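Local atomic coordinates of phosphatidylglycerophosphatase and protein-tyrosine phosphatase 1 (Mus musculus, PDB entry 3RGO), a protein that dephosphorylates phosphatidylglycerophosphate to phosphatidylglycerol, an essential step on the way to cardiolipin in mitochondria, and belongs to the dual specificity protein phosphatases. Residues T8-A13 and L25-R30; G55-R60 and A82-A87; L111-N116 and K148-R153. All blocks are in the same frame, centred on the assembly; numbering follows the deposited sequence.

Interaction 1 of 3, residues T8-A13 and L25-R30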
loop_
_atom_site.group_PDB
_atom_site.type_symbol
_atom_site.label_atom_id
_atom_site.label_comp_id
_atom_site.label_asym_id
_atom_site.label_seq_id
_atom_site.Cartn_x
_atom_site.Cartn_y
_atom_site.Cartn_z
ATOM N N THR A 8 9.388 6.257 -2.222
ATOM C CA THR A 8 8.251 5.945 -3.096
ATOM C C THR A 8 6.921 5.879 -2.347
ATOM O O THR A 8 5.942 6.524 -2.725
ATOM C CB THR A 8 8.437 4.588 -3.830
ATOM O OG1 THR A 8 9.621 4.620 -4.637
ATOM C CG2 THR A 8 7.238 4.286 -4.721
ATOM N N VAL A 9 6.893 5.094 -1.278
ATOM C CA VAL A 9 5.630 4.745 -0.638
ATOM C C VAL A 9 5.265 5.612 0.561
ATOM O O VAL A 9 6.106 5.925 1.399
ATOM C CB VAL A 9 5.620 3.264 -0.222
ATOM C CG1 VAL A 9 4.422 2.961 0.683
ATOM C CG2 VAL A 9 5.621 2.382 -1.459
ATOM N N LEU A 10 3.996 6.003 0.620
ATOM C CA LEU A 10 3.425 6.577 1.827
ATOM C C LEU A 10 2.266 5.702 2.294
ATOM O O LEU A 10 1.559 5.103 1.482
ATOM C CB LEU A 10 2.946 8.011 1.585
ATOM C CG LEU A 10 4.004 8.966 1.023
ATOM C CD1 LEU A 10 3.879 9.068 -0.493
ATOM C CD2 LEU A 10 3.878 10.337 1.667
ATOM N N LEU A 11 2.096 5.628 3.609
ATOM C CA LEU A 11 1.035 4.845 4.228
ATOM C C LEU A 11 0.219 5.763 5.136
ATOM O O LEU A 11 0.777 6.435 6.004
ATOM C CB LEU A 11 1.635 3.701 5.048
ATOM C CG LEU A 11 0.693 2.946 5.990
ATOM C CD1 LEU A 11 -0.363 2.166 5.216
ATOM C CD2 LEU A 11 1.473 2.024 6.915
ATOM N N GLY A 12 -1.095 5.803 4.933
ATOM C CA GLY A 12 -1.947 6.671 5.733
ATOM C C GLY A 12 -3.424 6.325 5.725
ATOM O O GLY A 12 -3.855 5.384 5.058
ATOM N N ALA A 13 -4.208 7.096 6.475
ATOM C CA ALA A 13 -5.654 6.929 6.481
ATOM C C ALA A 13 -6.224 7.341 5.126
ATOM O O ALA A 13 -5.523 7.950 4.306
ATOM C CB ALA A 13 -6.281 7.753 7.605
ATOM N N LEU A 25 1.496 17.754 -5.009
ATOM C CA LEU A 25 2.550 18.756 -5.131
ATOM C C LEU A 25 3.686 18.533 -4.134
ATOM O O LEU A 25 4.860 18.593 -4.498
ATOM C CB LEU A 25 1.968 20.161 -4.961
ATOM C CG LEU A 25 0.874 20.540 -5.959
ATOM C CD1 LEU A 25 0.206 21.844 -5.558
ATOM C CD2 LEU A 25 1.442 20.632 -7.366
ATOM N N ASP A 26 3.334 18.273 -2.879
ATOM C CA ASP A 26 4.334 18.167 -1.817
ATOM C C ASP A 26 4.954 16.773 -1.676
ATOM O O ASP A 26 6.149 16.650 -1.410
ATOM C CB ASP A 26 3.743 18.617 -0.478
ATOM C CG ASP A 26 3.351 20.082 -0.479
ATOM O OD1 ASP A 26 3.691 20.789 -1.450
ATOM O OD2 ASP A 26 2.702 20.527 0.491
ATOM N N GLU A 27 4.144 15.733 -1.852
ATOM C CA GLU A 27 4.616 14.361 -1.663
ATOM C C GLU A 27 4.859 13.642 -2.988
ATOM O O GLU A 27 5.216 12.465 -3.002
ATOM C CB GLU A 27 3.619 13.563 -0.818
ATOM C CG GLU A 27 3.226 14.224 0.493
ATOM C CD GLU A 27 4.369 14.304 1.484
ATOM O OE1 GLU A 27 5.474 13.812 1.170
ATOM O OE2 GLU A 27 4.162 14.861 2.583
ATOM N N ASN A 28 4.651 14.357 -4.091
ATOM C CA ASN A 28 4.850 13.822 -5.440
ATOM C C ASN A 28 4.030 12.566 -5.731
ATOM O O ASN A 28 4.425 11.732 -6.547
ATOM C CB ASN A 28 6.338 13.561 -5.711
ATOM C CG ASN A 28 6.651 13.448 -7.198
ATOM O OD1 ASN A 28 7.734 13.003 -7.588
ATOM N ND2 ASN A 28 5.700 13.850 -8.034
ATOM N N VAL A 29 2.887 12.441 -5.063
ATOM C CA VAL A 29 2.009 11.295 -5.268
ATOM C C VAL A 29 1.426 11.286 -6.678
ATOM O O VAL A 29 0.697 12.201 -7.063
ATOM C CB VAL A 29 0.848 11.282 -4.253
ATOM C CG1 VAL A 29 -0.180 10.232 -4.639
ATOM C CG2 VAL A 29 1.368 11.042 -2.840
ATOM N N ARG A 30 1.745 10.246 -7.442
ATOM C CA ARG A 30 1.186 10.085 -8.780
ATOM C C ARG A 30 0.414 8.781 -8.897
ATOM O O ARG A 30 -0.162 8.477 -9.938
ATOM C CB ARG A 30 2.289 10.146 -9.838
ATOM C CG ARG A 30 2.956 11.503 -9.927
ATOM C CD ARG A 30 1.953 12.562 -10.352
ATOM N NE ARG A 30 2.302 13.877 -9.829
ATOM C CZ ARG A 30 3.198 14.687 -10.383
ATOM N NH1 ARG A 30 3.847 14.308 -11.478
ATOM N NH2 ARG A 30 3.452 15.871 -9.842
#
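Leu10 and Glu27 bring the two backbones nearest each other, yet their CA atoms are still 8.6 Å apart and no hydrogen bond crosses between the segments. The reason is the strand order: strand 91-95 lies between strand 9-12 and strand 29-35, so residues 8-13 and 25-30 can meet only through side chains reaching past it. Leu10 does most of the reaching, and its two methyls meet different residues. CD2 sits against Glu27, at 4.1 Å from Glu27 CB and 3.9 Å from Glu27 OE1, so that the whole length of the acid side chain curls past one methyl. The bend is at chi2 of Glu27, -67°, which folds the carboxylate round instead of letting it run straight on. The other methyl, Leu10 CD1, meets Val29 CG2 at 4.0 Å in a plain apolar touch. Leu10 holds CG beside its backbone N, and chi2 at 97° lies well away from a staggered value, turning the fork so that both methyls find a partner.

The acid end of Glu27 has polar partners elsewhere: OE1 pairs with Arg4 in a salt bridge and OE2 hydrogen-bonds to the hydroxyl of Tyr2, tying Glu27 to strand 2-4. Leu10 also touches Cys91, and Val29 touches Tyr93, both on the intervening strand. Val9 and Leu11, on either side of Leu10 in the sequence, pack against helix 102-115 instead. Parallel strands 9-12 and 29-35, joined through helix 20-26 with another strand between them, form a beta-alpha-beta crossover in the central sheet of the tyrosine phosphatase fold, whose middle strand 91-95 leads directly to Cys96, the predicted phosphocysteine nucleophile.

Interaction 2 of 3, residues G55-R60 and A82-A87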
loop_
_atom_site.group_PDB
_atom_site.type_symbol
_atom_site.label_atom_id
_atom_site.label_comp_id
_atom_site.label_asym_id
_atom_site.label_seq_id
_atom_site.Cartn_x
_atom_site.Cartn_y
_atom_site.Cartn_z
ATOM N N GLY A 55 -3.766 13.998 -11.911
ATOM C CA GLY A 55 -2.641 13.308 -12.517
ATOM C C GLY A 55 -2.163 12.089 -11.747
ATOM O O GLY A 55 -1.022 11.658 -11.908
ATOM N N VAL A 56 -3.020 11.527 -10.904
ATOM C CA VAL A 56 -2.654 10.296 -10.206
ATOM C C VAL A 56 -3.511 9.098 -10.610
ATOM O O VAL A 56 -4.732 9.191 -10.713
ATOM C CB VAL A 56 -2.611 10.469 -8.663
ATOM C CG1 VAL A 56 -3.099 11.833 -8.255
ATOM C CG2 VAL A 56 -3.379 9.347 -7.955
ATOM N N GLU A 57 -2.841 7.978 -10.855
ATOM C CA GLU A 57 -3.502 6.735 -11.215
ATOM C C GLU A 57 -3.913 5.974 -9.956
ATOM O O GLU A 57 -3.108 5.801 -9.036
ATOM C CB GLU A 57 -2.559 5.871 -12.056
ATOM C CG GLU A 57 -3.170 4.576 -12.564
ATOM C CD GLU A 57 -2.157 3.712 -13.298
ATOM O OE1 GLU A 57 -0.959 4.067 -13.290
ATOM O OE2 GLU A 57 -2.557 2.677 -13.876
ATOM N N GLN A 58 -5.160 5.516 -9.924
ATOM C CA GLN A 58 -5.667 4.755 -8.786
ATOM C C GLN A 58 -5.732 3.270 -9.102
ATOM O O GLN A 58 -6.275 2.866 -10.132
ATOM C CB GLN A 58 -7.058 5.249 -8.370
ATOM C CG GLN A 58 -7.647 4.498 -7.169
ATOM C CD GLN A 58 -9.044 4.969 -6.801
ATOM O OE1 GLN A 58 -9.947 4.979 -7.638
ATOM N NE2 GLN A 58 -9.229 5.356 -5.543
ATOM N N LEU A 59 -5.156 2.460 -8.222
ATOM C CA LEU A 59 -5.313 1.014 -8.290
ATOM C C LEU A 59 -6.204 0.564 -7.133
ATOM O O LEU A 59 -5.892 0.812 -5.969
ATOM C CB LEU A 59 -3.952 0.317 -8.215
ATOM C CG LEU A 59 -3.973 -1.183 -7.889
ATOM C CD1 LEU A 59 -4.697 -1.971 -8.973
ATOM C CD2 LEU A 59 -2.554 -1.706 -7.694
ATOM N N ARG A 60 -7.322 -0.076 -7.453
ATOM C CA ARG A 60 -8.235 -0.545 -6.425
ATOM C C ARG A 60 -8.044 -2.027 -6.185
ATOM O O ARG A 60 -8.081 -2.828 -7.124
ATOM C CB ARG A 60 -9.691 -0.267 -6.808
ATOM C CG ARG A 60 -10.160 1.137 -6.487
ATOM C CD ARG A 60 -11.664 1.255 -6.676
ATOM N NE ARG A 60 -12.072 0.804 -8.002
ATOM C CZ ARG A 60 -12.112 1.585 -9.076
ATOM N NH1 ARG A 60 -11.772 2.864 -8.981
ATOM N NH2 ARG A 60 -12.492 1.090 -10.245
ATOM N N ALA A 82 3.519 -0.200 -7.193
ATOM C CA ALA A 82 4.440 0.664 -6.458
ATOM C C ALA A 82 5.786 0.766 -7.174
ATOM O O ALA A 82 6.382 1.838 -7.245
ATOM C CB ALA A 82 4.634 0.149 -5.035
ATOM N N LEU A 83 6.254 -0.359 -7.710
ATOM C CA LEU A 83 7.553 -0.402 -8.375
ATOM C C LEU A 83 7.516 0.360 -9.691
ATOM O O LEU A 83 8.509 0.969 -10.099
ATOM C CB LEU A 83 7.993 -1.849 -8.600
ATOM C CG LEU A 83 8.255 -2.665 -7.329
ATOM C CD1 LEU A 83 8.626 -4.104 -7.663
ATOM C CD2 LEU A 83 9.348 -2.017 -6.493
ATOM N N LYS A 84 6.365 0.313 -10.355
ATOM C CA LYS A 84 6.126 1.119 -11.544
ATOM C C LYS A 84 6.447 2.579 -11.254
ATOM O O LYS A 84 7.162 3.231 -12.012
ATOM C CB LYS A 84 4.667 0.982 -11.985
ATOM C CG LYS A 84 4.218 1.982 -13.040
ATOM C CD LYS A 84 2.715 1.877 -13.274
ATOM C CE LYS A 84 2.235 2.863 -14.322
ATOM N NZ LYS A 84 0.790 2.670 -14.622
ATOM N N TYR A 85 5.923 3.091 -10.145
ATOM C CA TYR A 85 6.151 4.490 -9.791
ATOM C C TYR A 85 7.535 4.759 -9.193
ATOM O O TYR A 85 8.077 5.851 -9.352
ATOM C CB TYR A 85 5.008 5.043 -8.930
ATOM C CG TYR A 85 3.803 5.354 -9.786
ATOM C CD1 TYR A 85 3.759 6.514 -10.553
ATOM C CD2 TYR A 85 2.737 4.467 -9.877
ATOM C CE1 TYR A 85 2.680 6.792 -11.366
ATOM C CE2 TYR A 85 1.651 4.739 -10.685
ATOM C CZ TYR A 85 1.630 5.901 -11.429
ATOM O OH TYR A 85 0.553 6.179 -12.235
ATOM N N GLN A 86 8.113 3.762 -8.531
ATOM C CA GLN A 86 9.494 3.879 -8.068
ATOM C C GLN A 86 10.447 4.131 -9.236
ATOM O O GLN A 86 11.377 4.929 -9.125
ATOM C CB GLN A 86 9.940 2.631 -7.305
ATOM C CG GLN A 86 11.397 2.699 -6.864
ATOM C CD GLN A 86 11.902 1.391 -6.288
ATOM O OE1 GLN A 86 11.651 1.071 -5.125
ATOM N NE2 GLN A 86 12.633 0.634 -7.097
ATOM N N ALA A 87 10.214 3.437 -10.348
ATOM C CA ALA A 87 11.033 3.598 -11.549
ATOM C C ALA A 87 10.873 4.983 -12.161
ATOM O O ALA A 87 11.754 5.464 -12.879
ATOM C CB ALA A 87 10.686 2.529 -12.576
HETATM O O HOH W 1 0.248 9.014 -12.823
#
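Glu57 meets Lys84 and Tyr85 through a single carboxylate oxygen. OE1 of Glu57 takes a salt-bridging hydrogen bond from Lys84 NZ at 2.6 Å on its syn lone pair, the side of the other oxygen, and a second from Tyr85 OH at 2.8 Å on its anti lone pair. Two donors on separate lone pairs fix the rotation of the carboxylate. Glu57 reaches them fully stretched, with CG anti to the backbone N (chi1 -177°) and the rest of the chain straight. Lys84, the exposed member, is extended as well and crosses it at about a right angle. This is strand 57-61, an outer strand of the phosphatase sheet, tied by polar side chains to helix 72-88, the helix that leads into strand 91-95.

Tyr85 is the buried member of the trio. The Glu57 oxygen lies at the edge of its ring, near the ring plane, while the carboxylate itself is turned 72° from that plane. The phenol oxygen also lies close to the base of the Glu57 chain, Tyr85 OH being 3.1 Å from Glu57 CB, a snug fit. A water donates to Tyr85 OH at 2.9 Å and also to Gly55 O, so the hydroxyl gives one bond to the acid and receives another from the water. Gly55, with positive phi, closes helix 48-53 in a Schellman motif, and the water thus links the end of that helix to the tyrosine. Phe81, one turn earlier in helix 72-88, makes an edge-to-face pair with the Tyr85 ring, and Tyr85 also packs on Arg30 of strand 29-35.

Interaction 3 of 3, residues L111-N116 and K148-R153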
loop_
_atom_site.group_PDB
_atom_site.type_symbol
_atom_site.label_atom_id
_atom_site.label_comp_id
_atom_site.label_asym_id
_atom_site.label_seq_id
_atom_site.Cartn_x
_atom_site.Cartn_y
_atom_site.Cartn_z
ATOM N N LEU A 111 7.840 -3.828 0.989
ATOM C CA LEU A 111 9.148 -3.839 1.642
ATOM C C LEU A 111 9.821 -5.209 1.587
ATOM O O LEU A 111 11.040 -5.313 1.396
ATOM C CB LEU A 111 9.024 -3.363 3.089
ATOM C CG LEU A 111 8.615 -1.897 3.266
ATOM C CD1 LEU A 111 8.351 -1.594 4.733
ATOM C CD2 LEU A 111 9.675 -0.955 2.695
ATOM N N ILE A 112 9.032 -6.262 1.767
ATOM C CA ILE A 112 9.565 -7.613 1.667
ATOM C C ILE A 112 10.242 -7.822 0.321
ATOM O O ILE A 112 11.373 -8.302 0.250
ATOM C CB ILE A 112 8.466 -8.675 1.871
ATOM C CG1 ILE A 112 8.019 -8.688 3.338
ATOM C CG2 ILE A 112 8.965 -10.052 1.448
ATOM C CD1 ILE A 112 6.795 -9.548 3.611
ATOM N N GLN A 113 9.548 -7.448 -0.745
ATOM C CA GLN A 113 10.067 -7.653 -2.086
ATOM C C GLN A 113 11.260 -6.747 -2.361
ATOM O O GLN A 113 12.286 -7.203 -2.856
ATOM C CB GLN A 113 8.978 -7.426 -3.135
ATOM C CG GLN A 113 9.531 -7.386 -4.558
ATOM C CD GLN A 113 8.495 -7.737 -5.597
ATOM O OE1 GLN A 113 7.458 -8.317 -5.283
ATOM N NE2 GLN A 113 8.769 -7.385 -6.848
ATOM N N VAL A 114 11.120 -5.467 -2.030
ATOM C CA VAL A 114 12.176 -4.491 -2.279
ATOM C C VAL A 114 13.475 -4.825 -1.543
ATOM O O VAL A 114 14.567 -4.677 -2.100
ATOM C CB VAL A 114 11.719 -3.063 -1.900
ATOM C CG1 VAL A 114 12.897 -2.093 -1.926
ATOM C CG2 VAL A 114 10.617 -2.599 -2.840
ATOM N N HIS A 115 13.364 -5.286 -0.300
ATOM C CA HIS A 115 14.558 -5.496 0.521
ATOM C C HIS A 115 14.937 -6.956 0.728
ATOM O O HIS A 115 15.955 -7.257 1.356
ATOM C CB HIS A 115 14.385 -4.816 1.879
ATOM C CG HIS A 115 14.180 -3.336 1.791
ATOM N ND1 HIS A 115 15.199 -2.464 1.469
ATOM C CD2 HIS A 115 13.078 -2.577 1.984
ATOM C CE1 HIS A 115 14.730 -1.228 1.474
ATOM N NE2 HIS A 115 13.448 -1.269 1.782
ATOM N N ASN A 116 14.139 -7.867 0.184
ATOM C CA ASN A 116 14.271 -9.264 0.542
ATOM C C ASN A 116 14.315 -9.401 2.066
ATOM O O ASN A 116 15.202 -10.052 2.613
ATOM C CB ASN A 116 15.534 -9.869 -0.089
ATOM C CG ASN A 116 15.676 -11.345 0.202
ATOM O OD1 ASN A 116 14.683 -12.070 0.288
ATOM N ND2 ASN A 116 16.917 -11.803 0.360
ATOM N N LYS A 148 7.952 -16.385 0.530
ATOM C CA LYS A 148 8.435 -17.587 -0.143
ATOM C C LYS A 148 8.446 -17.438 -1.663
ATOM O O LYS A 148 9.376 -17.895 -2.331
ATOM C CB LYS A 148 7.590 -18.798 0.255
ATOM C CG LYS A 148 7.728 -19.207 1.710
ATOM C CD LYS A 148 6.888 -20.438 2.015
ATOM C CE LYS A 148 6.978 -20.818 3.484
ATOM N NZ LYS A 148 6.208 -22.058 3.782
ATOM N N GLU A 149 7.406 -16.812 -2.206
ATOM C CA GLU A 149 7.298 -16.599 -3.647
ATOM C C GLU A 149 8.370 -15.639 -4.145
ATOM O O GLU A 149 8.962 -15.848 -5.210
ATOM C CB GLU A 149 5.915 -16.060 -4.018
ATOM C CG GLU A 149 4.796 -17.081 -3.896
ATOM C CD GLU A 149 3.482 -16.564 -4.451
ATOM O OE1 GLU A 149 3.348 -15.336 -4.602
ATOM O OE2 GLU A 149 2.584 -17.382 -4.735
ATOM N N ILE A 150 8.609 -14.589 -3.368
ATOM C CA ILE A 150 9.625 -13.594 -3.691
ATOM C C ILE A 150 11.005 -14.228 -3.759
ATOM O O ILE A 150 11.787 -13.946 -4.670
ATOM C CB ILE A 150 9.648 -12.460 -2.639
ATOM C CG1 ILE A 150 8.414 -11.570 -2.793
ATOM C CG2 ILE A 150 10.937 -11.658 -2.737
ATOM C CD1 ILE A 150 8.010 -11.317 -4.229
ATOM N N THR A 151 11.296 -15.087 -2.790
ATOM C CA THR A 151 12.575 -15.781 -2.731
ATOM C C THR A 151 12.766 -16.719 -3.926
ATOM O O THR A 151 13.844 -16.770 -4.523
ATOM C CB THR A 151 12.698 -16.586 -1.423
ATOM O OG1 THR A 151 12.476 -15.714 -0.306
ATOM C CG2 THR A 151 14.077 -17.217 -1.309
ATOM N N ALA A 152 11.713 -17.454 -4.273
ATOM C CA ALA A 152 11.774 -18.410 -5.372
ATOM C C ALA A 152 11.904 -17.717 -6.727
ATOM O O ALA A 152 12.533 -18.242 -7.646
ATOM C CB ALA A 152 10.556 -19.322 -5.351
ATOM N N ARG A 153 11.304 -16.537 -6.852
ATOM C CA ARG A 153 11.407 -15.774 -8.088
ATOM C C ARG A 153 12.807 -15.186 -8.193
ATOM O O ARG A 153 13.354 -15.042 -9.291
ATOM C CB ARG A 153 10.352 -14.668 -8.136
ATOM C CG ARG A 153 9.684 -14.506 -9.495
ATOM C CD ARG A 153 8.533 -13.510 -9.435
ATOM N NE ARG A 153 7.628 -13.777 -8.319
ATOM C CZ ARG A 153 6.604 -14.625 -8.369
ATOM N NH1 ARG A 153 6.349 -15.297 -9.484
ATOM N NH2 ARG A 153 5.836 -14.804 -7.303
#
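Ile150 lays its side chain across Gln113 at about a right angle, overlapping the longer chain at its base and at the amide carbon. Its CD1 lies 3.9 Å from Gln113 CD, its CG1 is 4.2 Å from Gln113 CB, and the branch methyl CG2 rests 4.1 Å from Gln113 CA. With CG1 beside the backbone N of Ile150 and CG2 anti to it, one branch meets the glutamine chain and the other the helix backbone. The helices come close here, the CA atoms of Gln113 and Ile150 standing 6.2 Å apart. An alanine at Ile150 would leave only a CB here, and the loss of both branches would probably open a gap beside Gln113 and let its chain shift. Toward solvent, Asn116 OD1 and Thr151 OG1 approach to 4.3 Å without bonding; the threonine hydroxyl instead binds the carbonyl of His147, within its own helix. Ile112 carries the packing inward, onto Leu143 and His147, while Gln113 also touches Val79 on helix 72-88. This is helix-to-helix packing of the phosphatase fold: helix 102-115, which follows the Cys96 loop, lies against the C-terminal helix 137-154.

Interaction 1 is a buried contact in which Leu10 packs on a valine of the sheet and on the chain of Glu27, just ahead of strand 29-35, while interactions 2 and 3 are only partly buried. Interaction 2 ties the same sheet to helix 72-88 with a charged and hydroxyl network; interaction 3 joins two helices by an isoleucine laid on a glutamine chain, with no bond across. The first two are physically coupled: Arg30 O probably accepts a hydrogen bond from Glu57 N, as strands 29-35 and 57-61 are neighbours. Interactions 1 and 3 do not touch, their nearest atoms about 7 Å apart. Helix 72-88 belongs to interaction 2 and borders interaction 3, its Leu83 packing on Gln113 and Val114 of helix 102-115.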